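Long-range contact in biofilm-associated surface protein (Staphylococcus aureus, PDB 7C7U), which is a cell wall-anchored surface protein of biofilm formation, with a calcium-binding region that probably takes part in switching its functional amyloid assembly: residues G540-N552 and G579-K591. Sequence-based numbering, arbitrary orientation.
Sequences GTSGSTVTVTDSN and GTVLTSTASKDGK
K588 reaches along the turn T541-S544 and bonds through NZ to the carbonyl O of S542, 2.7 Å away, meeting that oxygen almost head-on, in line with its C=O bond. CG anti to the backbone N (chi1 -175°) and every later torsion extended lay the methylenes over the G543-S544 peptide, CD 3.9 Å from S544 N. From this turn onward the two strands pair in antiparallel register: T545 with S587, T547 with T585 and T549 with T583 are the hydrogen-bonded pairs, each closed by two backbone bonds. The straightest, T583 N to T549 O, spans 3.0 Å at 175°.

On one face V546, V548, L582, S584 and A586 are buried. V546 sends CG2 to A586 CB at 4.1 Å and CG1 to S584 CB, while V548 CG1 meets L582 CD2 at 4.2 Å, the two side chains crossing at a slant. V538 packs against both valines and I536 against L582; strand 535-539 thus packs on this face, consistent with a beta sandwich, and 545-550 and 581-588 are the central pair of a four-stranded antiparallel sheet. S584 is polar in this layer, but its OG hydrogen-bonds S596 OG on the neighbouring strand 591-600.

The other face carries five threonines and S587, with two waters bridging the strands. T549 OG1 and T583 OG1 stand 3.5 Å apart, and one water bonds to both hydroxyls; a second donates to T547 O at 2.6 Å and also bonds T585 OG1.

The acceptor S542 O lies in a type II turn, T541 to S544, whose T541 O takes both S544 N and, on a lone pair in the carbonyl plane, S544 OG. D445 in turn holds S542 N and T541 OG1, tying the turn to the preceding domain.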
ATOM      1  N   GLY A 540      22.501 -32.454  11.567  1.00 44.92           N
ATOM      2  CA  GLY A 540      22.471 -33.882  11.847  1.00 38.87           C
ATOM      3  C   GLY A 540      23.161 -34.161  13.159  1.00 41.18           C
ATOM      4  O   GLY A 540      23.751 -33.273  13.788  1.00 41.26           O
ATOM      5  N   THR A 541      23.075 -35.417  13.578  1.00 41.84           N
ATOM      6  CA  THR A 541      23.617 -35.750  14.884  1.00 39.79           C
ATOM      7  C   THR A 541      25.139 -35.587  14.907  1.00 42.74           C
ATOM      8  O   THR A 541      25.842 -35.798  13.911  1.00 42.37           O
ATOM      9  CB  THR A 541      23.204 -37.162  15.301  1.00 39.73           C
ATOM     10  OG1 THR A 541      23.604 -37.378  16.656  1.00 42.05           O
ATOM     11  CG2 THR A 541      23.848 -38.196  14.421  1.00 41.75           C
ATOM     12  N   SER A 542      25.645 -35.216  16.074  1.00 41.53           N
ATOM     13  CA  SER A 542      27.063 -34.933  16.215  1.00 44.49           C
ATOM     14  C   SER A 542      27.884 -36.199  15.964  1.00 49.19           C
ATOM     15  O   SER A 542      27.507 -37.303  16.375  1.00 42.69           O
ATOM     16  CB  SER A 542      27.324 -34.374  17.612  1.00 44.53           C
ATOM     17  OG  SER A 542      28.683 -34.045  17.789  1.00 51.22           O
ATOM     18  N   GLY A 543      29.005 -36.038  15.257  1.00 48.96           N
ATOM     19  CA  GLY A 543      29.860 -37.148  14.898  1.00 44.92           C
ATOM     20  C   GLY A 543      29.407 -37.971  13.707  1.00 46.24           C
ATOM     21  O   GLY A 543      30.157 -38.846  13.263  1.00 50.35           O
ATOM     22  N   SER A 544      28.208 -37.740  13.180  1.00 48.23           N
ATOM     23  CA  SER A 544      27.807 -38.373  11.933  1.00 47.77           C
ATOM     24  C   SER A 544      28.401 -37.621  10.747  1.00 50.76           C
ATOM     25  O   SER A 544      28.642 -36.414  10.806  1.00 49.84           O
ATOM     26  CB  SER A 544      26.280 -38.420  11.806  1.00 45.94           C
ATOM     27  OG  SER A 544      25.743 -37.136  11.511  1.00 43.91           O
ATOM     28  N   THR A 545      28.643 -38.348   9.666  1.00 49.81           N
ATOM     29  CA  THR A 545      29.107 -37.742   8.430  1.00 54.40           C
ATOM     30  C   THR A 545      27.936 -37.668   7.458  1.00 47.44           C
ATOM     31  O   THR A 545      27.295 -38.684   7.170  1.00 50.74           O
ATOM     32  CB  THR A 545      30.276 -38.532   7.839  1.00 52.62           C
ATOM     33  OG1 THR A 545      31.387 -38.481   8.744  1.00 55.11           O
ATOM     34  CG2 THR A 545      30.697 -37.950   6.497  1.00 52.73           C
ATOM     35  N   VAL A 546      27.664 -36.465   6.960  1.00 49.66           N
ATOM     36  CA  VAL A 546      26.533 -36.194   6.077  1.00 48.42           C
ATOM     37  C   VAL A 546      27.051 -35.977   4.661  1.00 51.35           C
ATOM     38  O   VAL A 546      27.981 -35.188   4.445  1.00 53.38           O
ATOM     39  CB  VAL A 546      25.731 -34.971   6.552  1.00 45.20           C
ATOM     40  CG1 VAL A 546      24.528 -34.726   5.632  1.00 44.96           C
ATOM     41  CG2 VAL A 546      25.277 -35.161   7.974  1.00 43.56           C
ATOM     42  N   THR A 547      26.430 -36.655   3.700  1.00 52.55           N
ATOM     43  CA  THR A 547      26.791 -36.566   2.290  1.00 51.68           C
ATOM     44  C   THR A 547      25.587 -36.071   1.501  1.00 52.49           C
ATOM     45  O   THR A 547      24.480 -36.594   1.661  1.00 54.34           O
ATOM     46  CB  THR A 547      27.257 -37.928   1.766  1.00 55.27           C
ATOM     47  OG1 THR A 547      28.326 -38.411   2.592  1.00 54.56           O
ATOM     48  CG2 THR A 547      27.734 -37.822   0.325  1.00 55.56           C
ATOM     49  N   VAL A 548      25.801 -35.061   0.662  1.00 57.22           N
ATOM     50  CA  VAL A 548      24.735 -34.423  -0.107  1.00 53.98           C
ATOM     51  C   VAL A 548      24.897 -34.798  -1.571  1.00 54.80           C
ATOM     52  O   VAL A 548      25.989 -34.666  -2.136  1.00 57.35           O
ATOM     53  CB  VAL A 548      24.742 -32.894   0.066  1.00 53.66           C
ATOM     54  CG1 VAL A 548      23.617 -32.268  -0.751  1.00 55.45           C
ATOM     55  CG2 VAL A 548      24.600 -32.527   1.539  1.00 50.74           C
ATOM     56  N   THR A 549      23.808 -35.254  -2.184  1.00 55.20           N
ATOM     57  CA  THR A 549      23.784 -35.611  -3.594  1.00 60.66           C
ATOM     58  C   THR A 549      22.627 -34.889  -4.272  1.00 61.59           C
ATOM     59  O   THR A 549      21.630 -34.543  -3.632  1.00 58.32           O
ATOM     60  CB  THR A 549      23.639 -37.135  -3.797  1.00 60.71           C
ATOM     61  OG1 THR A 549      22.326 -37.553  -3.401  1.00 59.65           O
ATOM     62  CG2 THR A 549      24.675 -37.899  -2.978  1.00 61.15           C
ATOM     63  N   ASP A 550      22.769 -34.654  -5.575  1.00 65.84           N
ATOM     64  CA  ASP A 550      21.682 -34.079  -6.354  1.00 67.38           C
ATOM     65  C   ASP A 550      20.789 -35.203  -6.878  1.00 68.40           C
ATOM     66  O   ASP A 550      20.935 -36.371  -6.501  1.00 69.17           O
ATOM     67  CB  ASP A 550      22.222 -33.198  -7.484  1.00 69.76           C
ATOM     68  CG  ASP A 550      23.261 -33.904  -8.347  1.00 72.20           C
ATOM     69  OD1 ASP A 550      24.341 -33.311  -8.568  1.00 73.61           O
ATOM     70  OD2 ASP A 550      23.017 -35.049  -8.789  1.00 71.88           O
ATOM     71  N   SER A 551      19.855 -34.863  -7.769  1.00 65.43           N
ATOM     72  CA  SER A 551      18.947 -35.865  -8.317  1.00 69.90           C
ATOM     73  C   SER A 551      19.664 -36.926  -9.147  1.00 69.27           C
ATOM     74  O   SER A 551      19.073 -37.977  -9.418  1.00 66.61           O
ATOM     75  CB  SER A 551      17.856 -35.188  -9.156  1.00 66.12           C
ATOM     76  OG  SER A 551      18.359 -34.051  -9.838  1.00 65.56           O
ATOM     77  N   ASN A 552      20.918 -36.690  -9.536  1.00 68.16           N
ATOM     78  CA  ASN A 552      21.708 -37.652 -10.292  1.00 71.89           C
ATOM     79  C   ASN A 552      22.729 -38.370  -9.414  1.00 72.32           C
ATOM     80  O   ASN A 552      23.677 -38.969  -9.934  1.00 72.70           O
ATOM     81  CB  ASN A 552      22.416 -36.950 -11.455  1.00 74.83           C
ATOM     82  CG  ASN A 552      21.445 -36.275 -12.421  1.00 78.11           C
ATOM     83  OD1 ASN A 552      20.428 -36.854 -12.814  1.00 73.99           O
ATOM     84  ND2 ASN A 552      21.754 -35.036 -12.795  1.00 75.55           N
ATOM     85  N   GLY A 579      16.749 -24.837  -9.253  1.00 67.69           N
ATOM     86  CA  GLY A 579      15.950 -25.971  -9.650  1.00 64.27           C
ATOM     87  C   GLY A 579      16.586 -27.312  -9.360  1.00 65.01           C
ATOM     88  O   GLY A 579      15.881 -28.331  -9.383  1.00 61.40           O
ATOM     89  N   THR A 580      17.889 -27.348  -9.092  1.00 64.08           N
ATOM     90  CA  THR A 580      18.525 -28.607  -8.728  1.00 67.37           C
ATOM     91  C   THR A 580      18.006 -29.080  -7.374  1.00 62.99           C
ATOM     92  O   THR A 580      17.827 -28.287  -6.445  1.00 61.28           O
ATOM     93  CB  THR A 580      20.051 -28.466  -8.700  1.00 67.16           C
ATOM     94  OG1 THR A 580      20.420 -27.226  -8.085  1.00 67.96           O
ATOM     95  CG2 THR A 580      20.625 -28.521 -10.111  1.00 67.47           C
ATOM     96  N   VAL A 581      17.745 -30.378  -7.275  1.00 61.26           N
ATOM     97  CA  VAL A 581      17.138 -30.970  -6.090  1.00 63.64           C
ATOM     98  C   VAL A 581      18.223 -31.669  -5.284  1.00 64.54           C
ATOM     99  O   VAL A 581      19.070 -32.374  -5.849  1.00 62.64           O
ATOM    100  CB  VAL A 581      16.009 -31.941  -6.467  1.00 60.98           C
ATOM    101  CG1 VAL A 581      15.462 -32.619  -5.224  1.00 57.39           C
ATOM    102  CG2 VAL A 581      14.905 -31.192  -7.206  1.00 62.44           C
ATOM    103  N   LEU A 582      18.205 -31.459  -3.970  1.00 60.85           N
ATOM    104  CA  LEU A 582      19.226 -31.952  -3.058  1.00 57.87           C
ATOM    105  C   LEU A 582      18.619 -32.911  -2.044  1.00 58.52           C
ATOM    106  O   LEU A 582      17.531 -32.662  -1.514  1.00 55.75           O
ATOM    107  CB  LEU A 582      19.895 -30.789  -2.326  1.00 58.07           C
ATOM    108  CG  LEU A 582      20.619 -29.777  -3.210  1.00 58.06           C
ATOM    109  CD1 LEU A 582      21.208 -28.651  -2.372  1.00 61.55           C
ATOM    110  CD2 LEU A 582      21.697 -30.485  -4.001  1.00 58.77           C
ATOM    111  N   THR A 583      19.318 -34.013  -1.784  1.00 53.99           N
ATOM    112  CA  THR A 583      18.995 -34.900  -0.676  1.00 53.53           C
ATOM    113  C   THR A 583      20.279 -35.215   0.080  1.00 51.96           C
ATOM    114  O   THR A 583      21.384 -34.897  -0.371  1.00 49.99           O
ATOM    115  CB  THR A 583      18.329 -36.206  -1.139  1.00 56.43           C
ATOM    116  OG1 THR A 583      19.201 -36.909  -2.032  1.00 57.10           O
ATOM    117  CG2 THR A 583      17.000 -35.917  -1.843  1.00 59.17           C
ATOM    118  N   SER A 584      20.132 -35.847   1.242  1.00 48.75           N
ATOM    119  CA  SER A 584      21.303 -36.205   2.023  1.00 50.04           C
ATOM    120  C   SER A 584      21.008 -37.446   2.851  1.00 46.52           C
ATOM    121  O   SER A 584      19.855 -37.759   3.159  1.00 44.23           O
ATOM    122  CB  SER A 584      21.744 -35.050   2.933  1.00 47.96           C
ATOM    123  OG  SER A 584      20.675 -34.619   3.762  1.00 47.50           O
ATOM    124  N   THR A 585      22.077 -38.155   3.201  1.00 47.62           N
ATOM    125  CA  THR A 585      22.015 -39.221   4.192  1.00 46.84           C
ATOM    126  C   THR A 585      23.207 -39.061   5.121  1.00 45.71           C
ATOM    127  O   THR A 585      24.235 -38.486   4.752  1.00 47.24           O
ATOM    128  CB  THR A 585      22.024 -40.632   3.562  1.00 44.99           C
ATOM    129  OG1 THR A 585      23.172 -40.774   2.719  1.00 50.81           O
ATOM    130  CG2 THR A 585      20.760 -40.878   2.727  1.00 46.58           C
ATOM    131  N   ALA A 586      23.070 -39.594   6.333  1.00 47.40           N
ATOM    132  CA  ALA A 586      24.131 -39.558   7.324  1.00 43.89           C
ATOM    133  C   ALA A 586      24.562 -40.980   7.649  1.00 43.99           C
ATOM    134  O   ALA A 586      23.777 -41.926   7.524  1.00 43.84           O
ATOM    135  CB  ALA A 586      23.685 -38.853   8.613  1.00 42.17           C
ATOM    136  N   SER A 587      25.817 -41.127   8.067  1.00 48.29           N
ATOM    137  CA  SER A 587      26.317 -42.420   8.504  1.00 48.31           C
ATOM    138  C   SER A 587      27.159 -42.235   9.757  1.00 48.18           C
ATOM    139  O   SER A 587      27.814 -41.204   9.941  1.00 46.08           O
ATOM    140  CB  SER A 587      27.135 -43.126   7.411  1.00 50.94           C
ATOM    141  OG  SER A 587      28.268 -42.355   7.065  1.00 56.52           O
ATOM    142  N   LYS A 588      27.136 -43.263  10.613  1.00 45.10           N
ATOM    143  CA  LYS A 588      27.824 -43.246  11.897  1.00 45.88           C
ATOM    144  C   LYS A 588      27.807 -44.637  12.524  1.00 43.79           C
ATOM    145  O   LYS A 588      26.744 -45.251  12.654  1.00 40.68           O
ATOM    146  CB  LYS A 588      27.174 -42.244  12.860  1.00 44.57           C
ATOM    147  CG  LYS A 588      27.925 -42.076  14.187  1.00 45.03           C
ATOM    148  CD  LYS A 588      27.310 -40.989  15.056  1.00 46.55           C
ATOM    149  CE  LYS A 588      28.107 -40.793  16.345  1.00 52.52           C
ATOM    150  NZ  LYS A 588      27.419 -39.870  17.300  1.00 51.85           N
ATOM    151  N   ASP A 589      28.976 -45.139  12.911  1.00 45.90           N
ATOM    152  CA  ASP A 589      29.071 -46.385  13.675  1.00 44.03           C
ATOM    153  C   ASP A 589      28.436 -47.560  12.929  1.00 46.41           C
ATOM    154  O   ASP A 589      27.801 -48.432  13.532  1.00 49.05           O
ATOM    155  CB  ASP A 589      28.449 -46.211  15.065  1.00 39.45           C
ATOM    156  CG  ASP A 589      29.158 -45.131  15.889  1.00 45.86           C
ATOM    157  OD1 ASP A 589      30.378 -44.932  15.688  1.00 48.64           O
ATOM    158  OD2 ASP A 589      28.509 -44.499  16.751  1.00 43.48           O
ATOM    159  N   GLY A 590      28.616 -47.589  11.606  1.00 44.08           N
ATOM    160  CA  GLY A 590      28.091 -48.639  10.755  1.00 45.94           C
ATOM    161  C   GLY A 590      26.632 -48.505  10.373  1.00 48.95           C
ATOM    162  O   GLY A 590      26.121 -49.354   9.627  1.00 44.94           O
ATOM    163  N   LYS A 591      25.941 -47.484  10.865  1.00 47.09           N
ATOM    164  CA  LYS A 591      24.565 -47.233  10.482  1.00 44.32           C
ATOM    165  C   LYS A 591      24.519 -46.239   9.333  1.00 48.15           C
ATOM    166  O   LYS A 591      25.413 -45.401   9.177  1.00 45.91           O
ATOM    167  CB  LYS A 591      23.759 -46.680  11.659  1.00 45.07           C
ATOM    168  CG  LYS A 591      23.814 -47.529  12.919  1.00 42.29           C
ATOM    169  CD  LYS A 591      22.927 -46.930  13.993  1.00 43.48           C
ATOM    170  CE  LYS A 591      23.652 -45.866  14.792  1.00 42.66           C
ATOM    171  NZ  LYS A 591      24.201 -46.423  16.053  1.00 39.34           N
TER
HETATM  172  O   HOH W   1      24.124 -38.934   0.498  1.00 54.99           O
HETATM  173  O   HOH W   2      21.329 -38.783  -0.635  1.00 52.94           O